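Local structure of L-threonine-O-3-phosphate decarboxylase (Porphyromonas gingivalis, 3FKD) at residues F80-I94 against E101-F115. The protein probably acts as a pyridoxal phosphate-dependent L-threonine-O-3-phosphate decarboxylase of the class I and II aminotransferase family. Sequence-based numbering, arbitrary orientation.
Sequences FYQIAQAFRGSRSLI and EYEDACRMYEHEVCF
With CG set beside the backbone N (chi1 -80°), Tyr81 lays its ring along helix 101-108; Glu101, bent at chi2 (-64°), turns its carboxylate back to meet it. Tyrosine suits the place by offering both a hydroxyl and a flat face: Tyr81 OH donates to Glu101 OE1 over 2.8 Å, nearly along the acceptor's C-O axis, and Ala105 CB sits 4.0 Å from the Tyr81 ring centroid in a CH-pi contact. The selenium of selenomethionine Met108 lies at the ring's edge, a Met-aromatic contact. Small Ala84 and Ala105, CB to CB 3.7 Å, let the axes of helices 80-86 and 101-108 come within 8.4 Å, crossing at -32°. Gln85 CB covers one face of the Tyr109 ring; a water links Gln85 OE1 to Tyr109 OH, and Gln85 NE2 and Tyr109 OH bond Tyr109 OH and Gln85 NE2, respectively, of the second subunit. Helix 101-108 is the crossover of a beta-alpha-beta unit; its Schellman end, with Glu110 at positive phi, leads into strand 112-115, parallel to 91-94. Beneath the helix, the apolar CD1 end of Ile94 fills in between strand and helix, meeting Val113 CG1 at 3.5 Å and Cys106 SG. Arg88's long, extended chain lets NH2 reach Glu110 OE1 at 2.9 Å in a salt bridge.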
loop_
_atom_site.group_PDB
_atom_site.type_symbol
_atom_site.label_atom_id
_atom_site.label_comp_id
_atom_site.label_asym_id
_atom_site.label_seq_id
_atom_site.Cartn_x
_atom_site.Cartn_y
_atom_site.Cartn_z
ATOM N N PHE A 80 -10.240 -0.251 4.952
ATOM C CA PHE A 80 -11.677 -0.392 4.679
ATOM C C PHE A 80 -11.915 -1.621 3.816
ATOM O O PHE A 80 -12.847 -2.384 4.034
ATOM C CB PHE A 80 -12.249 0.849 3.980
ATOM C CG PHE A 80 -12.182 2.070 4.805
ATOM C CD1 PHE A 80 -12.623 2.051 6.120
ATOM C CD2 PHE A 80 -11.674 3.238 4.287
ATOM C CE1 PHE A 80 -12.547 3.158 6.885
ATOM C CE2 PHE A 80 -11.610 4.365 5.047
ATOM C CZ PHE A 80 -12.043 4.328 6.342
ATOM N N TYR A 81 -11.038 -1.766 2.833
ATOM C CA TYR A 81 -10.964 -2.899 1.953
ATOM C C TYR A 81 -10.560 -4.201 2.678
ATOM O O TYR A 81 -11.129 -5.272 2.425
ATOM C CB TYR A 81 -9.950 -2.547 0.885
ATOM C CG TYR A 81 -10.515 -1.666 -0.189
ATOM C CD1 TYR A 81 -11.174 -2.215 -1.299
ATOM C CD2 TYR A 81 -10.436 -0.292 -0.098
ATOM C CE1 TYR A 81 -11.709 -1.414 -2.287
ATOM C CE2 TYR A 81 -10.942 0.512 -1.097
ATOM C CZ TYR A 81 -11.578 -0.064 -2.185
ATOM O OH TYR A 81 -12.092 0.744 -3.162
ATOM N N GLN A 82 -9.560 -4.136 3.557
ATOM C CA GLN A 82 -9.209 -5.348 4.256
ATOM C C GLN A 82 -10.348 -5.847 5.155
ATOM O O GLN A 82 -10.471 -7.054 5.391
ATOM C CB GLN A 82 -7.914 -5.197 5.052
ATOM C CG GLN A 82 -7.024 -6.449 4.970
ATOM C CD GLN A 82 -5.982 -6.521 6.070
ATOM O OE1 GLN A 82 -5.151 -5.625 6.229
ATOM N NE2 GLN A 82 -6.021 -7.594 6.839
ATOM N N ILE A 83 -11.149 -4.917 5.679
ATOM C CA ILE A 83 -12.285 -5.248 6.552
ATOM C C ILE A 83 -13.438 -5.864 5.734
ATOM O O ILE A 83 -13.969 -6.914 6.087
ATOM C CB ILE A 83 -12.801 -3.986 7.302
ATOM C CG1 ILE A 83 -11.791 -3.493 8.360
ATOM C CG2 ILE A 83 -14.171 -4.230 7.929
ATOM C CD1 ILE A 83 -12.300 -2.263 9.121
ATOM N N ALA A 84 -13.810 -5.186 4.652
ATOM C CA ALA A 84 -14.729 -5.694 3.639
ATOM C C ALA A 84 -14.353 -7.097 3.219
ATOM O O ALA A 84 -15.206 -7.978 3.241
ATOM C CB ALA A 84 -14.737 -4.800 2.433
ATOM N N GLN A 85 -13.076 -7.296 2.865
ATOM C CA GLN A 85 -12.541 -8.606 2.475
ATOM C C GLN A 85 -12.800 -9.701 3.504
ATOM O O GLN A 85 -13.401 -10.770 3.173
ATOM C CB GLN A 85 -11.048 -8.540 2.120
ATOM C CG GLN A 85 -10.566 -9.702 1.266
ATOM C CD GLN A 85 -9.051 -9.707 1.013
ATOM O OE1 GLN A 85 -8.321 -8.841 1.496
ATOM N NE2 GLN A 85 -8.581 -10.697 0.269
ATOM N N ALA A 86 -12.362 -9.449 4.736
ATOM C CA ALA A 86 -12.514 -10.423 5.815
ATOM C C ALA A 86 -13.985 -10.870 6.015
ATOM O O ALA A 86 -14.239 -11.891 6.652
ATOM C CB ALA A 86 -11.938 -9.881 7.112
ATOM N N PHE A 87 -14.945 -10.091 5.496
ATOM C CA PHE A 87 -16.362 -10.367 5.723
ATOM C C PHE A 87 -17.205 -10.346 4.437
ATOM O O PHE A 87 -18.349 -9.854 4.442
ATOM C CB PHE A 87 -16.916 -9.431 6.816
ATOM C CG PHE A 87 -16.270 -9.646 8.154
ATOM C CD1 PHE A 87 -15.071 -9.047 8.458
ATOM C CD2 PHE A 87 -16.827 -10.516 9.076
ATOM C CE1 PHE A 87 -14.458 -9.286 9.657
ATOM C CE2 PHE A 87 -16.204 -10.761 10.282
ATOM C CZ PHE A 87 -15.025 -10.136 10.575
ATOM N N ARG A 88 -16.627 -10.901 3.364
ATOM C CA ARG A 88 -17.236 -11.003 2.031
ATOM C C ARG A 88 -18.721 -11.359 2.006
ATOM O O ARG A 88 -19.483 -10.860 1.174
ATOM C CB ARG A 88 -16.496 -12.026 1.167
ATOM C CG ARG A 88 -17.291 -12.504 -0.034
ATOM C CD ARG A 88 -16.339 -12.972 -1.107
ATOM N NE ARG A 88 -16.943 -13.187 -2.427
ATOM C CZ ARG A 88 -16.409 -13.989 -3.363
ATOM N NH1 ARG A 88 -15.284 -14.652 -3.106
ATOM N NH2 ARG A 88 -16.989 -14.154 -4.552
ATOM N N GLY A 89 -19.161 -12.227 2.890
ATOM C CA GLY A 89 -20.592 -12.464 2.911
ATOM C C GLY A 89 -21.532 -11.296 3.263
ATOM O O GLY A 89 -22.725 -11.340 2.947
ATOM N N SER A 90 -20.997 -10.249 3.877
ATOM C CA SER A 90 -21.796 -9.460 4.804
ATOM C C SER A 90 -22.818 -8.464 4.227
ATOM O O SER A 90 -22.794 -8.122 3.041
ATOM C CB SER A 90 -20.892 -8.817 5.872
ATOM O OG SER A 90 -20.191 -9.826 6.618
ATOM N N ARG A 91 -23.747 -8.061 5.093
ATOM C CA ARG A 91 -24.717 -7.011 4.797
ATOM C C ARG A 91 -24.294 -5.742 5.512
ATOM O O ARG A 91 -24.083 -5.728 6.726
ATOM C CB ARG A 91 -26.125 -7.449 5.204
ATOM C CG ARG A 91 -26.546 -8.698 4.429
ATOM C CD ARG A 91 -27.853 -9.325 4.861
ATOM N NE ARG A 91 -28.108 -10.466 3.978
ATOM C CZ ARG A 91 -29.069 -11.377 4.142
ATOM N NH1 ARG A 91 -29.911 -11.294 5.176
ATOM N NH2 ARG A 91 -29.187 -12.366 3.260
ATOM N N SER A 92 -24.163 -4.684 4.726
ATOM C CA SER A 92 -23.687 -3.406 5.221
ATOM C C SER A 92 -24.691 -2.280 5.024
ATOM O O SER A 92 -25.216 -2.087 3.922
ATOM C CB SER A 92 -22.345 -3.045 4.567
ATOM O OG SER A 92 -21.350 -3.889 5.073
ATOM N N LEU A 93 -24.936 -1.569 6.121
ATOM C CA LEU A 93 -25.681 -0.325 6.166
ATOM C C LEU A 93 -24.684 0.818 6.064
ATOM O O LEU A 93 -23.809 0.958 6.913
ATOM C CB LEU A 93 -26.451 -0.217 7.501
ATOM C CG LEU A 93 -27.485 0.917 7.704
ATOM C CD1 LEU A 93 -28.521 0.927 6.580
ATOM C CD2 LEU A 93 -28.178 0.842 9.055
ATOM N N ILE A 94 -24.802 1.631 5.031
ATOM C CA ILE A 94 -23.911 2.762 4.868
ATOM C C ILE A 94 -24.690 4.111 4.844
ATOM O O ILE A 94 -25.583 4.306 4.032
ATOM C CB ILE A 94 -23.102 2.603 3.578
ATOM C CG1 ILE A 94 -22.308 1.275 3.583
ATOM C CG2 ILE A 94 -22.212 3.780 3.372
ATOM C CD1 ILE A 94 -21.569 0.972 2.284
ATOM N N GLU A 101 -15.339 5.264 -0.593
ATOM C CA GLU A 101 -14.553 4.080 -0.362
ATOM C C GLU A 101 -15.186 3.042 0.563
ATOM O O GLU A 101 -14.821 1.874 0.480
ATOM C CB GLU A 101 -13.144 4.481 0.078
ATOM C CG GLU A 101 -12.450 5.391 -0.962
ATOM C CD GLU A 101 -12.214 4.687 -2.283
ATOM O OE1 GLU A 101 -12.042 3.444 -2.281
ATOM O OE2 GLU A 101 -12.203 5.387 -3.324
ATOM N N TYR A 102 -16.112 3.428 1.436
ATOM C CA TYR A 102 -16.845 2.404 2.175
ATOM C C TYR A 102 -17.643 1.587 1.172
ATOM O O TYR A 102 -17.609 0.347 1.193
ATOM C CB TYR A 102 -17.772 2.955 3.260
ATOM C CG TYR A 102 -17.222 4.104 4.059
ATOM C CD1 TYR A 102 -15.850 4.180 4.386
ATOM C CD2 TYR A 102 -18.077 5.127 4.508
ATOM C CE1 TYR A 102 -15.356 5.256 5.136
ATOM C CE2 TYR A 102 -17.601 6.199 5.241
ATOM C CZ TYR A 102 -16.228 6.273 5.555
ATOM O OH TYR A 102 -15.758 7.346 6.283
ATOM N N GLU A 103 -18.320 2.292 0.269
ATOM C CA GLU A 103 -19.117 1.629 -0.742
ATOM C C GLU A 103 -18.258 0.719 -1.630
ATOM O O GLU A 103 -18.569 -0.456 -1.789
ATOM C CB GLU A 103 -19.870 2.628 -1.601
ATOM C CG GLU A 103 -21.156 2.073 -2.170
ATOM C CD GLU A 103 -21.746 2.933 -3.305
ATOM O OE1 GLU A 103 -21.945 4.157 -3.116
ATOM O OE2 GLU A 103 -22.021 2.365 -4.397
ATOM N N ASP A 104 -17.188 1.275 -2.198
ATOM C CA ASP A 104 -16.363 0.553 -3.148
ATOM C C ASP A 104 -15.835 -0.702 -2.512
ATOM O O ASP A 104 -15.825 -1.740 -3.150
ATOM C CB ASP A 104 -15.201 1.403 -3.655
ATOM C CG ASP A 104 -15.659 2.648 -4.382
ATOM O OD1 ASP A 104 -16.775 2.623 -4.975
ATOM O OD2 ASP A 104 -14.911 3.659 -4.358
ATOM N N ALA A 105 -15.432 -0.608 -1.246
ATOM C CA ALA A 105 -14.962 -1.792 -0.521
ATOM C C ALA A 105 -16.020 -2.879 -0.433
ATOM O O ALA A 105 -15.762 -4.041 -0.759
ATOM C CB ALA A 105 -14.458 -1.439 0.877
ATOM N N CYS A 106 -17.182 -2.482 0.059
ATOM C CA CYS A 106 -18.307 -3.366 0.266
ATOM C C CYS A 106 -18.735 -4.028 -1.049
ATOM O O CYS A 106 -19.187 -5.167 -1.058
ATOM C CB CYS A 106 -19.474 -2.581 0.857
ATOM S SG CYS A 106 -19.449 -2.412 2.664
ATOM N N ARG A 107 -18.624 -3.302 -2.154
ATOM C CA ARG A 107 -19.024 -3.835 -3.442
ATOM C C ARG A 107 -17.962 -4.838 -3.884
ATOM O O ARG A 107 -18.269 -5.985 -4.199
ATOM C CB ARG A 107 -19.211 -2.721 -4.488
ATOM C CG ARG A 107 -19.244 -3.246 -5.937
ATOM C CD ARG A 107 -19.154 -2.163 -6.977
ATOM N NE ARG A 107 -17.866 -1.476 -6.871
ATOM C CZ ARG A 107 -17.459 -0.459 -7.641
ATOM N NH1 ARG A 107 -18.233 0.005 -8.623
ATOM N NH2 ARG A 107 -16.256 0.088 -7.434
HETATM N N MSE A 108 -16.704 -4.409 -3.885
HETATM C CA MSE A 108 -15.655 -5.276 -4.372
HETATM C C MSE A 108 -15.775 -6.613 -3.696
HETATM O O MSE A 108 -15.596 -7.649 -4.331
HETATM C CB MSE A 108 -14.278 -4.668 -4.151
HETATM C CG MSE A 108 -13.132 -5.620 -4.404
HETATM SE SE MSE A 108 -11.436 -4.689 -4.164
HETATM C CE MSE A 108 -10.262 -6.226 -3.936
ATOM N N TYR A 109 -16.122 -6.612 -2.413
ATOM C CA TYR A 109 -16.239 -7.890 -1.720
ATOM C C TYR A 109 -17.683 -8.418 -1.598
ATOM O O TYR A 109 -17.988 -9.262 -0.756
ATOM C CB TYR A 109 -15.435 -7.883 -0.416
ATOM C CG TYR A 109 -13.971 -7.738 -0.741
ATOM C CD1 TYR A 109 -13.357 -6.488 -0.736
ATOM C CD2 TYR A 109 -13.213 -8.833 -1.128
ATOM C CE1 TYR A 109 -12.041 -6.341 -1.073
ATOM C CE2 TYR A 109 -11.871 -8.701 -1.467
ATOM C CZ TYR A 109 -11.289 -7.445 -1.431
ATOM O OH TYR A 109 -9.970 -7.291 -1.756
ATOM N N GLU A 110 -18.534 -7.939 -2.501
ATOM C CA GLU A 110 -19.924 -8.398 -2.656
ATOM C C GLU A 110 -20.752 -8.454 -1.358
ATOM O O GLU A 110 -21.401 -9.455 -1.056
ATOM C CB GLU A 110 -19.968 -9.725 -3.424
ATOM C CG GLU A 110 -19.612 -9.593 -4.910
ATOM C CD GLU A 110 -18.940 -10.863 -5.501
ATOM O OE1 GLU A 110 -18.784 -11.880 -4.760
ATOM O OE2 GLU A 110 -18.565 -10.834 -6.706
ATOM N N HIS A 111 -20.674 -7.365 -0.591
ATOM C CA HIS A 111 -21.575 -7.062 0.509
ATOM C C HIS A 111 -22.928 -6.683 -0.102
ATOM O O HIS A 111 -22.978 -6.093 -1.179
ATOM C CB HIS A 111 -21.028 -5.854 1.308
ATOM C CG HIS A 111 -20.009 -6.202 2.360
ATOM N ND1 HIS A 111 -18.798 -6.807 2.071
ATOM C CD2 HIS A 111 -20.014 -6.006 3.703
ATOM C CE1 HIS A 111 -18.112 -6.978 3.188
ATOM N NE2 HIS A 111 -18.829 -6.503 4.189
ATOM N N GLU A 112 -24.022 -7.009 0.568
ATOM C CA GLU A 112 -25.307 -6.403 0.207
ATOM C C GLU A 112 -25.415 -5.055 0.906
ATOM O O GLU A 112 -25.436 -4.988 2.128
ATOM C CB GLU A 112 -26.480 -7.301 0.574
ATOM C CG GLU A 112 -26.381 -8.717 -0.015
ATOM C CD GLU A 112 -27.600 -9.586 0.265
ATOM O OE1 GLU A 112 -27.412 -10.738 0.750
ATOM O OE2 GLU A 112 -28.736 -9.113 -0.008
ATOM N N VAL A 113 -25.467 -3.984 0.122
ATOM C CA VAL A 113 -25.376 -2.634 0.645
ATOM C C VAL A 113 -26.708 -1.839 0.759
ATOM O O VAL A 113 -27.353 -1.522 -0.237
ATOM C CB VAL A 113 -24.280 -1.819 -0.124
ATOM C CG1 VAL A 113 -24.162 -0.408 0.435
ATOM C CG2 VAL A 113 -22.939 -2.503 0.005
ATOM N N CYS A 114 -27.084 -1.519 1.995
ATOM C CA CYS A 114 -28.213 -0.655 2.300
ATOM C C CYS A 114 -27.819 0.802 2.550
ATOM O O CYS A 114 -26.920 1.102 3.362
ATOM C CB CYS A 114 -28.894 -1.135 3.573
ATOM S SG CYS A 114 -29.660 -2.715 3.443
ATOM N N PHE A 115 -28.525 1.730 1.922
ATOM C CA PHE A 115 -28.210 3.113 2.181
ATOM C C PHE A 115 -29.113 3.750 3.233
ATOM O O PHE A 115 -30.142 3.197 3.615
ATOM C CB PHE A 115 -28.124 3.899 0.886
ATOM C CG PHE A 115 -26.992 3.456 0.016
ATOM C CD1 PHE A 115 -25.691 3.870 0.294
ATOM C CD2 PHE A 115 -27.213 2.600 -1.049
ATOM C CE1 PHE A 115 -24.645 3.474 -0.467
ATOM C CE2 PHE A 115 -26.162 2.176 -1.816
ATOM C CZ PHE A 115 -24.860 2.614 -1.516
HETATM O O HOH W 1 -8.257 -6.099 0.265
#